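Local atomic coordinates of aminopeptidase N (Francisella tularensis subsp. tularensis, PDB entry 5DLL), a protein that probably removes N-terminal amino acids, preferably alanine, from intracellular peptides as a zinc-dependent aminopeptidase of the M1 family. Residues A[68-77]-A[99-110]; A[166-174]-A[258-266]. One frame throughout, in Å; residues are numbered along the deposited sequence.

Interaction 1: residues A[68-77]-A[99-110]; sequences ELKLLSIKLN and PEKFVLQTVVEI. With NA (sodium ion), chain R.
The ring of F102 meets L76 obliquely, its CD2 lying 3.8 Å from L76 CG, while the carboxamide of N77 stands almost upright to the ring plane (78°) and rests against F102 CB. With CG beside its own backbone N (chi1 -76°), N77 turns OD1 back to the opposite strand, where the oxygen accepts V103 N at 3.1 Å from a donor tilted off the amide plane. The backbone N of N77 in turn donates to V103 O, so one residue closes the end of the ladder twice. The third flat group, the amide of Q105, runs alongside K75, its OE1 3.5 Å from K75 CE.

Between these residues and K70-E109 the strands 70-76 and 101-110 run antiparallel. L71, I74, L76, L104, T106 and V108 share one face, where L71 and I74 meet L93 and L104 packs on I95; K70, S73, K75, V107, Q105 and E109 share the more open one. A water lies 2.6 Å from S73 OG and bonds weakly to Q105 O.

T106 holds OG1 between its backbone N and carbonyl carbon (chi1 73°), which lets OG1 and O grip the same sodium ion, the latter at 2.2 Å. V44 O and T141 OG1 bind the same ion.

The register slips by one where L72 and S73 both face V107: L72 N donates to V107 O at 3.1 Å, S73 N only weakly at 3.4 Å. This is a classic beta bulge, here within an antiparallel ladder of the M1 N-terminal domain.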
# COMPACT_ATOMS: atom_id res chain seq x y z
N GLU A 68 -19.95 -19.53 -16.47
CA GLU A 68 -20.94 -18.69 -17.15
C GLU A 68 -20.63 -18.58 -18.65
O GLU A 68 -20.70 -17.50 -19.24
CB GLU A 68 -21.04 -17.31 -16.48
CG GLU A 68 -21.59 -17.39 -15.05
CD GLU A 68 -21.29 -16.16 -14.19
OE1 GLU A 68 -21.19 -15.04 -14.74
OE2 GLU A 68 -21.16 -16.32 -12.96
N LEU A 69 -20.33 -19.73 -19.26
CA LEU A 69 -19.94 -19.81 -20.67
C LEU A 69 -20.94 -20.65 -21.48
O LEU A 69 -21.24 -21.79 -21.11
CB LEU A 69 -18.55 -20.45 -20.81
CG LEU A 69 -17.41 -19.83 -20.02
CD1 LEU A 69 -16.11 -20.56 -20.30
CD2 LEU A 69 -17.27 -18.34 -20.33
N LYS A 70 -21.44 -20.09 -22.58
CA LYS A 70 -22.26 -20.85 -23.51
C LYS A 70 -21.35 -21.46 -24.57
O LYS A 70 -20.81 -20.74 -25.40
CB LYS A 70 -23.33 -19.97 -24.15
CG LYS A 70 -24.42 -20.75 -24.86
CD LYS A 70 -25.37 -19.83 -25.61
CE LYS A 70 -26.29 -20.61 -26.53
NZ LYS A 70 -27.00 -19.73 -27.49
N LEU A 71 -21.18 -22.78 -24.53
CA LEU A 71 -20.32 -23.49 -25.46
C LEU A 71 -21.02 -23.76 -26.79
O LEU A 71 -21.90 -24.61 -26.86
CB LEU A 71 -19.88 -24.82 -24.85
CG LEU A 71 -18.99 -25.72 -25.72
CD1 LEU A 71 -17.67 -25.03 -26.03
CD2 LEU A 71 -18.76 -27.06 -25.03
N LEU A 72 -20.61 -23.05 -27.84
CA LEU A 72 -21.20 -23.22 -29.17
C LEU A 72 -20.47 -24.25 -30.02
O LEU A 72 -21.04 -24.78 -30.97
CB LEU A 72 -21.20 -21.88 -29.92
CG LEU A 72 -21.84 -20.70 -29.20
CD1 LEU A 72 -21.77 -19.46 -30.07
CD2 LEU A 72 -23.28 -21.03 -28.83
N SER A 73 -19.21 -24.53 -29.70
CA SER A 73 -18.39 -25.42 -30.53
C SER A 73 -17.13 -25.86 -29.82
O SER A 73 -16.58 -25.12 -29.00
CB SER A 73 -18.01 -24.73 -31.85
OG SER A 73 -17.11 -25.53 -32.60
N ILE A 74 -16.67 -27.06 -30.16
CA ILE A 74 -15.45 -27.62 -29.59
C ILE A 74 -14.84 -28.64 -30.55
O ILE A 74 -15.52 -29.57 -31.00
CB ILE A 74 -15.70 -28.25 -28.20
CG1 ILE A 74 -14.40 -28.82 -27.62
CG2 ILE A 74 -16.77 -29.33 -28.26
CD1 ILE A 74 -14.51 -29.20 -26.16
N LYS A 75 -13.56 -28.45 -30.86
CA LYS A 75 -12.83 -29.35 -31.75
C LYS A 75 -11.44 -29.63 -31.18
O LYS A 75 -10.78 -28.72 -30.69
CB LYS A 75 -12.69 -28.73 -33.15
CG LYS A 75 -13.98 -28.17 -33.72
CD LYS A 75 -13.87 -27.90 -35.21
CE LYS A 75 -12.89 -26.78 -35.51
NZ LYS A 75 -12.97 -26.37 -36.94
N LEU A 76 -11.01 -30.88 -31.26
CA LEU A 76 -9.67 -31.28 -30.85
C LEU A 76 -8.91 -31.73 -32.09
O LEU A 76 -9.41 -32.57 -32.84
CB LEU A 76 -9.73 -32.40 -29.81
CG LEU A 76 -8.47 -32.69 -28.99
CD1 LEU A 76 -8.84 -33.19 -27.60
CD2 LEU A 76 -7.56 -33.69 -29.68
N ASN A 77 -7.72 -31.17 -32.30
CA ASN A 77 -6.93 -31.40 -33.52
C ASN A 77 -7.77 -31.19 -34.78
O ASN A 77 -7.75 -32.01 -35.71
CB ASN A 77 -6.26 -32.79 -33.49
CG ASN A 77 -5.05 -32.84 -32.57
OD1 ASN A 77 -4.43 -31.82 -32.27
ND2 ASN A 77 -4.69 -34.05 -32.13
N PRO A 99 -4.49 -36.58 -26.21
CA PRO A 99 -3.12 -36.90 -26.65
C PRO A 99 -2.01 -36.16 -25.90
O PRO A 99 -2.27 -35.24 -25.11
CB PRO A 99 -3.11 -36.49 -28.13
CG PRO A 99 -4.53 -36.21 -28.50
CD PRO A 99 -5.23 -35.83 -27.24
N GLU A 100 -0.77 -36.56 -26.17
CA GLU A 100 0.42 -35.95 -25.56
C GLU A 100 0.62 -34.51 -26.03
O GLU A 100 1.22 -33.70 -25.32
CB GLU A 100 1.68 -36.77 -25.90
CG GLU A 100 1.71 -38.18 -25.32
CD GLU A 100 2.03 -38.21 -23.84
OE1 GLU A 100 3.07 -37.65 -23.44
OE2 GLU A 100 1.24 -38.80 -23.07
N LYS A 101 0.15 -34.21 -27.24
CA LYS A 101 0.32 -32.89 -27.83
C LYS A 101 -0.83 -32.64 -28.80
O LYS A 101 -1.07 -33.45 -29.70
CB LYS A 101 1.66 -32.82 -28.57
CG LYS A 101 2.26 -31.43 -28.69
CD LYS A 101 3.71 -31.50 -29.15
CE LYS A 101 4.40 -30.14 -29.12
NZ LYS A 101 3.82 -29.18 -30.10
N PHE A 102 -1.56 -31.54 -28.61
CA PHE A 102 -2.75 -31.25 -29.42
C PHE A 102 -3.17 -29.78 -29.38
O PHE A 102 -2.74 -29.01 -28.53
CB PHE A 102 -3.92 -32.13 -28.98
CG PHE A 102 -4.37 -31.89 -27.56
CD1 PHE A 102 -3.70 -32.46 -26.49
CD2 PHE A 102 -5.49 -31.10 -27.29
CE1 PHE A 102 -4.11 -32.24 -25.18
CE2 PHE A 102 -5.91 -30.89 -25.99
CZ PHE A 102 -5.22 -31.46 -24.93
N VAL A 103 -4.04 -29.42 -30.32
CA VAL A 103 -4.66 -28.09 -30.36
C VAL A 103 -6.16 -28.25 -30.07
O VAL A 103 -6.83 -29.10 -30.66
CB VAL A 103 -4.40 -27.34 -31.69
CG1 VAL A 103 -4.53 -28.26 -32.90
CG2 VAL A 103 -5.32 -26.14 -31.83
N LEU A 104 -6.67 -27.42 -29.16
CA LEU A 104 -8.07 -27.44 -28.79
C LEU A 104 -8.73 -26.11 -29.11
O LEU A 104 -8.40 -25.09 -28.51
CB LEU A 104 -8.20 -27.73 -27.30
CG LEU A 104 -9.62 -27.79 -26.75
CD1 LEU A 104 -10.42 -28.89 -27.42
CD2 LEU A 104 -9.60 -27.98 -25.24
N GLN A 105 -9.67 -26.12 -30.05
CA GLN A 105 -10.44 -24.93 -30.39
C GLN A 105 -11.80 -24.94 -29.71
O GLN A 105 -12.53 -25.92 -29.83
CB GLN A 105 -10.64 -24.83 -31.90
CG GLN A 105 -11.42 -23.59 -32.33
CD GLN A 105 -11.65 -23.51 -33.82
OE1 GLN A 105 -10.87 -24.05 -34.61
NE2 GLN A 105 -12.73 -22.85 -34.22
N THR A 106 -12.14 -23.85 -29.03
CA THR A 106 -13.48 -23.66 -28.47
C THR A 106 -14.04 -22.31 -28.89
O THR A 106 -13.37 -21.28 -28.72
CB THR A 106 -13.48 -23.68 -26.92
OG1 THR A 106 -12.90 -22.46 -26.40
CG2 THR A 106 -12.74 -24.89 -26.37
N VAL A 107 -15.26 -22.31 -29.42
CA VAL A 107 -16.03 -21.07 -29.57
C VAL A 107 -17.02 -20.99 -28.42
O VAL A 107 -17.67 -21.97 -28.09
CB VAL A 107 -16.80 -21.00 -30.91
CG1 VAL A 107 -17.56 -19.69 -31.02
CG2 VAL A 107 -15.83 -21.16 -32.08
N VAL A 108 -17.11 -19.80 -27.82
CA VAL A 108 -17.91 -19.56 -26.61
C VAL A 108 -18.62 -18.21 -26.75
O VAL A 108 -18.12 -17.32 -27.43
CB VAL A 108 -17.00 -19.58 -25.36
CG1 VAL A 108 -17.55 -18.74 -24.21
CG2 VAL A 108 -16.75 -21.01 -24.90
N GLU A 109 -19.78 -18.07 -26.12
CA GLU A 109 -20.52 -16.80 -26.10
C GLU A 109 -20.72 -16.31 -24.66
O GLU A 109 -20.98 -17.11 -23.76
CB GLU A 109 -21.88 -16.97 -26.79
CG GLU A 109 -22.68 -15.69 -26.93
CD GLU A 109 -24.08 -15.95 -27.46
OE1 GLU A 109 -24.19 -16.45 -28.60
OE2 GLU A 109 -25.06 -15.67 -26.74
N ILE A 110 -20.62 -15.00 -24.46
CA ILE A 110 -20.73 -14.40 -23.13
C ILE A 110 -21.43 -13.05 -23.17
O ILE A 110 -21.52 -12.41 -24.22
CB ILE A 110 -19.34 -14.21 -22.47
CG1 ILE A 110 -18.43 -13.37 -23.37
CG2 ILE A 110 -18.70 -15.56 -22.19
CD1 ILE A 110 -17.08 -13.06 -22.77
NA NA R . -13.54 -20.13 -26.79
O HOH W 1 -14.72 -24.64 -32.04

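Interaction 2: residues A[166-174]-A[258-266]; sequences IILSNGDKI and DLDTFMIVA
D172 and D260 bring their carboxylates together, stacked with planes 14° apart, where the N-terminal domain of this M1 peptidase meets a strand of its catalytic domain. OD1 of D172 receives a weak, bent bond from D260 N (2.9 Å, 127° at the hydrogen), and the methyl CG2 of T261 lies beside the same oxygen. OD2 of each aspartate sits 3.9 Å from the other, a proximity of like charges that could raise the affinity of one of them for a proton; R219 touches D260.

Next along the interface comes G171, whose positive phi carries the chain round from strand 166-169 into strand 172-179. L259 CD1 packs on its CA at 3.9 Å, and T261 CG2 lies against its carbonyl oxygen. M263 bends at its last torsion, bringing CE to the turn, 3.3 Å from S169 O, while its sulfur stays over L168. L168 completes the apolar part by touching both M263 SD and V265 CG2 with its CD1, each at 4.0 Å. The two strands, 166-169 and 261-266, cross at -115° with axes 9.2 Å apart, so side chains rather than a backbone ladder join them.

A second shell fixes these pieces. W188 and Y226 pack on L168, W188 also on M263, and L280 covers M263 and V265. S169 OG is hydrogen-bonded to A200 O. The turn is held from behind by N170, whose side-chain OD1 accepts A200 N while its ND2 bonds K278 O.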
# COMPACT_ATOMS: atom_id res chain seq x y z
N ILE A 166 -10.95 2.53 -30.12
CA ILE A 166 -9.78 2.09 -29.38
C ILE A 166 -10.02 0.65 -28.96
O ILE A 166 -10.93 0.37 -28.18
CB ILE A 166 -9.54 2.98 -28.14
CG1 ILE A 166 -9.27 4.43 -28.57
CG2 ILE A 166 -8.39 2.44 -27.29
CD1 ILE A 166 -8.12 4.62 -29.54
N ILE A 167 -9.20 -0.26 -29.48
CA ILE A 167 -9.31 -1.69 -29.17
C ILE A 167 -7.95 -2.25 -28.78
O ILE A 167 -7.08 -2.47 -29.63
CB ILE A 167 -9.95 -2.50 -30.33
CG1 ILE A 167 -9.37 -2.09 -31.69
CG2 ILE A 167 -11.46 -2.30 -30.35
CD1 ILE A 167 -9.84 -2.97 -32.84
N LEU A 168 -7.76 -2.47 -27.47
CA LEU A 168 -6.44 -2.76 -26.91
C LEU A 168 -6.38 -4.12 -26.24
O LEU A 168 -7.38 -4.66 -25.79
CB LEU A 168 -6.07 -1.70 -25.88
CG LEU A 168 -6.33 -0.23 -26.24
CD1 LEU A 168 -5.88 0.66 -25.10
CD2 LEU A 168 -5.63 0.15 -27.54
N SER A 169 -5.16 -4.67 -26.19
CA SER A 169 -4.86 -5.87 -25.42
C SER A 169 -3.35 -5.91 -25.18
O SER A 169 -2.65 -4.94 -25.46
CB SER A 169 -5.34 -7.13 -26.13
OG SER A 169 -5.21 -8.26 -25.28
N ASN A 170 -2.84 -7.04 -24.68
CA ASN A 170 -1.44 -7.13 -24.26
C ASN A 170 -0.45 -7.22 -25.43
O ASN A 170 -0.69 -7.94 -26.41
CB ASN A 170 -1.21 -8.33 -23.34
CG ASN A 170 -2.31 -8.51 -22.32
OD1 ASN A 170 -3.32 -9.15 -22.60
ND2 ASN A 170 -2.13 -7.93 -21.15
N GLY A 171 0.67 -6.50 -25.30
CA GLY A 171 1.77 -6.56 -26.25
C GLY A 171 1.71 -5.48 -27.32
O GLY A 171 1.26 -4.36 -27.07
N ASP A 172 2.18 -5.83 -28.51
CA ASP A 172 2.30 -4.88 -29.61
C ASP A 172 1.26 -5.18 -30.69
O ASP A 172 0.98 -6.34 -30.99
CB ASP A 172 3.70 -4.94 -30.23
CG ASP A 172 4.81 -4.82 -29.19
OD1 ASP A 172 4.81 -3.84 -28.41
OD2 ASP A 172 5.70 -5.70 -29.15
N LYS A 173 0.70 -4.12 -31.27
CA LYS A 173 -0.26 -4.24 -32.36
C LYS A 173 0.47 -4.61 -33.66
O LYS A 173 1.03 -3.75 -34.33
CB LYS A 173 -1.01 -2.93 -32.53
CG LYS A 173 -2.13 -2.95 -33.56
CD LYS A 173 -2.47 -1.55 -34.03
CE LYS A 173 -3.15 -0.73 -32.95
NZ LYS A 173 -2.91 0.73 -33.15
N ILE A 174 0.43 -5.90 -34.02
CA ILE A 174 1.14 -6.39 -35.21
C ILE A 174 0.33 -6.34 -36.52
O ILE A 174 0.89 -6.52 -37.60
CB ILE A 174 1.68 -7.82 -35.01
CG1 ILE A 174 0.54 -8.84 -34.87
CG2 ILE A 174 2.59 -7.87 -33.79
CD1 ILE A 174 1.00 -10.28 -34.92
N ASP A 258 10.31 -4.66 -22.10
CA ASP A 258 10.46 -5.79 -23.03
C ASP A 258 9.59 -5.73 -24.31
O ASP A 258 9.76 -6.56 -25.20
CB ASP A 258 10.25 -7.12 -22.28
CG ASP A 258 9.01 -7.11 -21.38
OD1 ASP A 258 8.44 -6.02 -21.11
OD2 ASP A 258 8.61 -8.20 -20.92
N LEU A 259 8.70 -4.75 -24.40
CA LEU A 259 7.82 -4.58 -25.57
C LEU A 259 8.03 -3.23 -26.23
O LEU A 259 8.67 -2.35 -25.67
CB LEU A 259 6.35 -4.70 -25.15
CG LEU A 259 5.95 -5.96 -24.37
CD1 LEU A 259 4.60 -5.75 -23.69
CD2 LEU A 259 5.92 -7.18 -25.28
N ASP A 260 7.47 -3.07 -27.43
CA ASP A 260 7.60 -1.82 -28.19
C ASP A 260 6.54 -0.79 -27.82
O ASP A 260 6.61 0.35 -28.28
CB ASP A 260 7.49 -2.08 -29.70
CG ASP A 260 8.50 -3.10 -30.19
OD1 ASP A 260 9.53 -3.29 -29.51
OD2 ASP A 260 8.25 -3.71 -31.25
N THR A 261 5.55 -1.20 -27.03
CA THR A 261 4.51 -0.28 -26.56
C THR A 261 4.06 -0.60 -25.14
O THR A 261 4.11 -1.74 -24.71
CB THR A 261 3.29 -0.22 -27.53
OG1 THR A 261 2.18 0.43 -26.90
CG2 THR A 261 2.87 -1.60 -27.97
N PHE A 262 3.65 0.44 -24.41
CA PHE A 262 3.23 0.31 -23.02
C PHE A 262 2.03 1.22 -22.82
O PHE A 262 2.12 2.43 -23.05
CB PHE A 262 4.36 0.72 -22.08
CG PHE A 262 3.97 0.74 -20.63
CD1 PHE A 262 4.01 -0.41 -19.86
CD2 PHE A 262 3.57 1.93 -20.03
CE1 PHE A 262 3.65 -0.39 -18.52
CE2 PHE A 262 3.21 1.96 -18.69
CZ PHE A 262 3.25 0.80 -17.93
N MET A 263 0.92 0.64 -22.39
CA MET A 263 -0.35 1.35 -22.33
C MET A 263 -0.87 1.44 -20.90
O MET A 263 -0.61 0.56 -20.09
CB MET A 263 -1.38 0.65 -23.21
CG MET A 263 -1.08 0.72 -24.69
SD MET A 263 -2.07 -0.44 -25.65
CE MET A 263 -1.22 -1.98 -25.31
N ILE A 264 -1.57 2.53 -20.62
CA ILE A 264 -2.33 2.68 -19.38
C ILE A 264 -3.75 3.08 -19.76
O ILE A 264 -3.95 3.84 -20.71
CB ILE A 264 -1.73 3.75 -18.45
CG1 ILE A 264 -0.39 3.27 -17.88
CG2 ILE A 264 -2.69 4.10 -17.31
CD1 ILE A 264 0.34 4.31 -17.05
N VAL A 265 -4.72 2.55 -19.02
CA VAL A 265 -6.12 2.92 -19.22
C VAL A 265 -6.73 3.30 -17.87
O VAL A 265 -6.69 2.52 -16.92
CB VAL A 265 -6.92 1.76 -19.86
CG1 VAL A 265 -8.37 2.19 -20.09
CG2 VAL A 265 -6.27 1.32 -21.16
N ALA A 266 -7.27 4.52 -17.80
CA ALA A 266 -7.88 5.04 -16.59
C ALA A 266 -9.39 5.18 -16.75
O ALA A 266 -9.87 5.87 -17.65
CB ALA A 266 -7.27 6.39 -16.24

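In the fold
Interactions 1 and 2 follow one another along the chain, the first closing before the second opens. Their centres lie 27 Å apart and their nearest atoms about 13 Å, so they do not touch. What connects them is the mixed sheet of the N-terminal domain: both strands of interaction 1 belong to it, and so does strand 172-179, which starts within interaction 2. Interaction 1 is a ladder inside that domain, about 40 Å from the centre of the chain. Interaction 2, nearer that centre at 26 Å, joins the domain to the five-stranded sheet of the peptidase domain, whose H309, H313 and E332 bind zinc away from both contacts.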